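Local coordinates for type II secretion pathway related protein (Escherichia coli, PDB 3SOL) that probably acts as the pilotin of the type II secretion system, a small helical lipoprotein that helps bring the secretin to the outer membrane, at residues R18-R23 and S27-E32; N40-G45 and I89-A94. All coordinates share one frame; numbering follows the deposited sequence.

Interaction 1. Residues R18-R23 and S27-E32; sequences RYLKMR and SDLPDE
The ammonium of Lys21 closes onto the loop with one firm hydrogen bond, NZ to the carbonyl O of Pro30 at 2.8 Å. The donor lies in the carbonyl plane and uses a lone pair, with a C=O...N angle of 133°. Getting there takes a bend: CG sits anti to the carbonyl carbon of Lys21, and the chain then kinks at chi3 (63°), which swings CE and NZ over toward the loop backbone. The amide N of Glu32 lies 3.3 Å from Lys21 NZ, but both are donors and no bond forms. The carboxylate of Asp31 stands apart from the ammonium; its OD1 caps Ser34 N, so Asp31 serves as N-cap of helix 32-45. A positive charge at the start of that helix is probably disfavoured by the helix dipole; the carboxylate of Asp31, whose OD1 is 6.1 Å from Lys21 NZ, may partly offset this.

Below the polar end, the aliphatic part of Lys21 does the packing. Its CG rests 3.8 Å from Leu29 CB, with CD alongside the same atom, and the two side chains run at a slant to each other. CD1 of Leu29 sits against both helix residues, meeting CB of Leu20, the residue before Lys21, at 4.1 Å. Apolar contact thus lies on the buried side of the loop and the hydrogen bond toward its outer side.

This is the turn-back after helix 5-23: the chain leaves the helix, folds alongside its last turns and enters helix 32-45. Leu20 continues inward onto Phe81 of helix 74-84, while Leu29 rests on Ile89 and Pro30 on Leu92 and Leu93 of helix 86-93.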
# COMPACT_ATOMS: atom_id res chain seq x y z
N ARG A 18 0.64 -2.71 -3.85
CA ARG A 18 1.41 -3.80 -4.49
C ARG A 18 0.50 -4.90 -5.05
O ARG A 18 0.70 -5.42 -6.16
CB ARG A 18 2.40 -4.39 -3.52
CG ARG A 18 3.16 -5.57 -4.03
CD ARG A 18 4.08 -6.06 -2.90
NE ARG A 18 4.87 -7.21 -3.30
CZ ARG A 18 5.70 -7.87 -2.48
NH1 ARG A 18 5.84 -7.52 -1.20
NH2 ARG A 18 6.40 -8.89 -2.97
N TYR A 19 -0.52 -5.26 -4.29
CA TYR A 19 -1.49 -6.24 -4.75
C TYR A 19 -2.19 -5.77 -6.03
O TYR A 19 -2.33 -6.54 -6.96
CB TYR A 19 -2.50 -6.56 -3.65
CG TYR A 19 -2.98 -8.00 -3.67
CD1 TYR A 19 -2.42 -8.94 -2.83
CD2 TYR A 19 -3.98 -8.42 -4.54
CE1 TYR A 19 -2.83 -10.26 -2.83
CE2 TYR A 19 -4.41 -9.77 -4.56
CZ TYR A 19 -3.82 -10.67 -3.69
OH TYR A 19 -4.18 -11.99 -3.63
N LEU A 20 -2.59 -4.50 -6.09
CA LEU A 20 -3.22 -3.96 -7.28
C LEU A 20 -2.32 -4.03 -8.50
O LEU A 20 -2.76 -4.40 -9.60
CB LEU A 20 -3.67 -2.51 -7.05
CG LEU A 20 -4.91 -2.33 -6.20
CD1 LEU A 20 -5.24 -0.83 -6.09
CD2 LEU A 20 -6.11 -3.13 -6.81
N LYS A 21 -1.05 -3.69 -8.31
CA LYS A 21 -0.09 -3.69 -9.39
C LYS A 21 0.23 -5.10 -9.89
O LYS A 21 0.32 -5.33 -11.08
CB LYS A 21 1.20 -3.01 -8.94
CG LYS A 21 1.09 -1.52 -8.85
CD LYS A 21 2.26 -0.90 -8.07
CE LYS A 21 3.59 -1.13 -8.71
NZ LYS A 21 4.66 -0.55 -7.84
N MET A 22 0.40 -6.03 -8.97
CA MET A 22 0.86 -7.37 -9.29
C MET A 22 -0.30 -8.26 -9.78
O MET A 22 -0.13 -9.05 -10.71
CB MET A 22 1.52 -8.02 -8.05
CG MET A 22 2.86 -7.40 -7.67
SD MET A 22 4.27 -8.00 -8.66
CE MET A 22 3.92 -9.70 -8.72
N ARG A 23 -1.47 -8.13 -9.17
CA ARG A 23 -2.54 -9.12 -9.36
C ARG A 23 -3.83 -8.55 -9.95
O ARG A 23 -4.75 -9.32 -10.26
CB ARG A 23 -2.81 -9.80 -8.03
CG ARG A 23 -1.60 -10.66 -7.69
CD ARG A 23 -1.61 -11.17 -6.37
NE ARG A 23 -0.43 -12.03 -6.18
CZ ARG A 23 -0.43 -13.35 -6.20
NH1 ARG A 23 0.69 -13.99 -5.94
NH2 ARG A 23 -1.53 -14.04 -6.47
N SER A 27 -1.37 -1.02 -14.03
CA SER A 27 -0.20 -0.54 -14.73
C SER A 27 0.08 0.96 -14.57
O SER A 27 1.17 1.43 -14.89
CB SER A 27 -0.42 -0.82 -16.20
OG SER A 27 -1.66 -0.27 -16.63
N ASP A 28 -0.94 1.71 -14.14
CA ASP A 28 -0.86 3.15 -14.03
C ASP A 28 -0.21 3.58 -12.74
O ASP A 28 0.20 4.74 -12.61
CB ASP A 28 -2.25 3.78 -14.13
CG ASP A 28 -3.26 3.18 -13.16
OD1 ASP A 28 -3.33 1.92 -13.02
OD2 ASP A 28 -4.01 3.97 -12.55
N LEU A 29 -0.13 2.69 -11.77
CA LEU A 29 0.40 3.06 -10.45
C LEU A 29 1.92 3.15 -10.44
O LEU A 29 2.59 2.41 -11.17
CB LEU A 29 -0.12 2.07 -9.39
CG LEU A 29 -1.64 2.09 -9.28
CD1 LEU A 29 -2.13 1.08 -8.23
CD2 LEU A 29 -2.16 3.53 -8.99
N PRO A 30 2.49 4.09 -9.65
CA PRO A 30 3.95 4.24 -9.64
C PRO A 30 4.68 3.03 -9.08
O PRO A 30 4.05 2.14 -8.52
CB PRO A 30 4.20 5.46 -8.74
CG PRO A 30 2.88 5.98 -8.36
CD PRO A 30 1.82 5.04 -8.75
N ASP A 31 6.00 3.02 -9.21
CA ASP A 31 6.81 1.91 -8.74
C ASP A 31 6.92 1.90 -7.21
O ASP A 31 6.50 2.85 -6.54
CB ASP A 31 8.20 1.89 -9.41
CG ASP A 31 8.99 3.18 -9.21
OD1 ASP A 31 8.95 3.78 -8.11
OD2 ASP A 31 9.70 3.60 -10.16
N GLU A 32 7.47 0.81 -6.67
CA GLU A 32 7.56 0.61 -5.21
C GLU A 32 8.32 1.74 -4.53
O GLU A 32 7.92 2.21 -3.46
CB GLU A 32 8.22 -0.73 -4.86
CG GLU A 32 8.28 -0.99 -3.34
CD GLU A 32 9.24 -2.12 -2.94
OE1 GLU A 32 8.80 -3.04 -2.22
OE2 GLU A 32 10.43 -2.06 -3.32

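Interaction 2. Residues N40-G45 and I89-A94; sequences NRIAIG and IGELLA
Arg41 and Glu91 form a salt bridge between two helices, and a single carboxylate oxygen takes the whole grip. Glu91 OE1 accepts from Arg41 NH2 at 3.1 Å, with an N-H...O angle of 159°, and more weakly from NH1 of the same arginine at 3.4 Å. The oxygen lies almost in the guanidinium plane, at the edge carrying both terminal nitrogens, yet the donor NH2 stands well above the carboxylate plane; the two flat groups are turned 56° from each other. Glu91 CB also lies in the plane of the guanidinium, at its edge, 3.7 Å from Arg41 NH2. Arg41 leaves its helix with CG anti to the backbone N (chi1 -178°), then bends at chi3 to bring this edge round. Glu91 folds back at chi2, and the two side chains cross nearly at right angles. A glutamine in place of Glu91 would probably leave the guanidinium of Arg41 without the opposite charge that holds its edge here.

The apolar share is small: Ile42 extends its CD1 to 4.3 Å from Glu91 CB.

Glu91 also touches Val38, one turn back along helix 32-45, and its neighbour Leu92 packs on Ile35 and Val38. The pair is a surface interhelical salt bridge flanking an apolar helix-helix seam, in the all-helical pilotin fold of the PulS/OutS family.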
# COMPACT_ATOMS: atom_id res chain seq x y z
N ASN A 40 6.22 7.92 2.89
CA ASN A 40 7.13 8.65 3.79
C ASN A 40 6.75 10.13 3.86
O ASN A 40 6.73 10.72 4.95
CB ASN A 40 8.58 8.49 3.33
CG ASN A 40 9.60 9.06 4.33
OD1 ASN A 40 9.43 8.95 5.55
ND2 ASN A 40 10.66 9.66 3.81
N ARG A 41 6.46 10.72 2.70
CA ARG A 41 5.94 12.08 2.65
C ARG A 41 4.67 12.21 3.50
O ARG A 41 4.60 13.04 4.41
CB ARG A 41 5.66 12.48 1.19
CG ARG A 41 5.15 13.91 1.03
CD ARG A 41 4.92 14.30 -0.44
NE ARG A 41 3.92 13.47 -1.13
CZ ARG A 41 2.60 13.53 -0.94
NH1 ARG A 41 2.07 14.37 -0.05
NH2 ARG A 41 1.80 12.73 -1.64
N ILE A 42 3.68 11.36 3.21
CA ILE A 42 2.40 11.35 3.94
C ILE A 42 2.59 11.26 5.45
O ILE A 42 2.06 12.09 6.19
CB ILE A 42 1.49 10.20 3.46
CG1 ILE A 42 0.92 10.49 2.07
CG2 ILE A 42 0.33 9.99 4.44
CD1 ILE A 42 0.17 9.34 1.48
N ALA A 43 3.37 10.27 5.91
CA ALA A 43 3.70 10.09 7.34
C ALA A 43 4.27 11.36 7.97
O ALA A 43 3.86 11.75 9.06
CB ALA A 43 4.68 8.93 7.53
N ILE A 44 5.23 11.98 7.29
CA ILE A 44 5.88 13.20 7.78
C ILE A 44 4.90 14.38 7.86
O ILE A 44 4.99 15.20 8.77
CB ILE A 44 7.11 13.58 6.92
CG1 ILE A 44 8.23 12.56 7.13
CG2 ILE A 44 7.63 14.99 7.27
CD1 ILE A 44 9.51 12.89 6.40
N GLY A 45 3.96 14.45 6.92
CA GLY A 45 2.87 15.41 6.98
C GLY A 45 1.93 15.16 8.16
O GLY A 45 1.54 16.09 8.86
N ILE A 89 -4.13 6.59 -4.09
CA ILE A 89 -3.74 6.61 -5.51
C ILE A 89 -3.71 8.05 -6.04
O ILE A 89 -2.87 8.39 -6.87
CB ILE A 89 -4.66 5.72 -6.36
CG1 ILE A 89 -4.49 4.24 -5.96
CG2 ILE A 89 -4.39 5.91 -7.85
CD1 ILE A 89 -5.51 3.29 -6.59
N GLY A 90 -4.61 8.90 -5.56
CA GLY A 90 -4.59 10.35 -5.86
C GLY A 90 -3.32 11.06 -5.42
O GLY A 90 -2.82 11.95 -6.11
N GLU A 91 -2.80 10.67 -4.25
CA GLU A 91 -1.51 11.16 -3.77
C GLU A 91 -0.34 10.60 -4.59
O GLU A 91 0.64 11.30 -4.87
CB GLU A 91 -1.32 10.81 -2.29
CG GLU A 91 -2.30 11.51 -1.36
CD GLU A 91 -2.13 13.03 -1.38
OE1 GLU A 91 -1.08 13.51 -0.90
OE2 GLU A 91 -3.04 13.73 -1.88
N LEU A 92 -0.46 9.33 -4.97
CA LEU A 92 0.55 8.65 -5.78
C LEU A 92 0.73 9.31 -7.14
O LEU A 92 1.85 9.55 -7.57
CB LEU A 92 0.18 7.18 -5.98
CG LEU A 92 0.34 6.24 -4.78
CD1 LEU A 92 -0.05 4.81 -5.16
CD2 LEU A 92 1.76 6.29 -4.25
N LEU A 93 -0.39 9.60 -7.80
CA LEU A 93 -0.37 10.13 -9.16
C LEU A 93 -0.24 11.67 -9.19
O LEU A 93 0.06 12.24 -10.25
CB LEU A 93 -1.61 9.66 -9.95
CG LEU A 93 -1.77 8.14 -10.16
CD1 LEU A 93 -3.08 7.79 -10.86
CD2 LEU A 93 -0.59 7.57 -10.93
N ALA A 94 -0.44 12.32 -8.05
CA ALA A 94 -0.40 13.78 -7.96
C ALA A 94 0.93 14.34 -8.45
O ALA A 94 0.95 15.28 -9.26
CB ALA A 94 -0.65 14.25 -6.52
OXT ALA A 94 2.01 13.88 -8.05

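In the fold
Interaction 1 is partly buried and joins the end of helix 5-23 to the loop that follows it, a contact local in sequence. Interaction 2 lies at the surface and bridges helices 32-45 and 86-93, more than forty residues apart. Their chemistry follows: a backbone carbonyl and leucine packing in the first, a charged pair with little apolar support in the second. The two centres are about 15 Å apart, yet helix 86-93 links them directly. Leu29 CD2 meets Ile89 CG2 at 3.5 Å, and Pro30 CG meets Leu92 CB at 3.8 Å, so the loop of interaction 1 packs on the helix that carries Glu91.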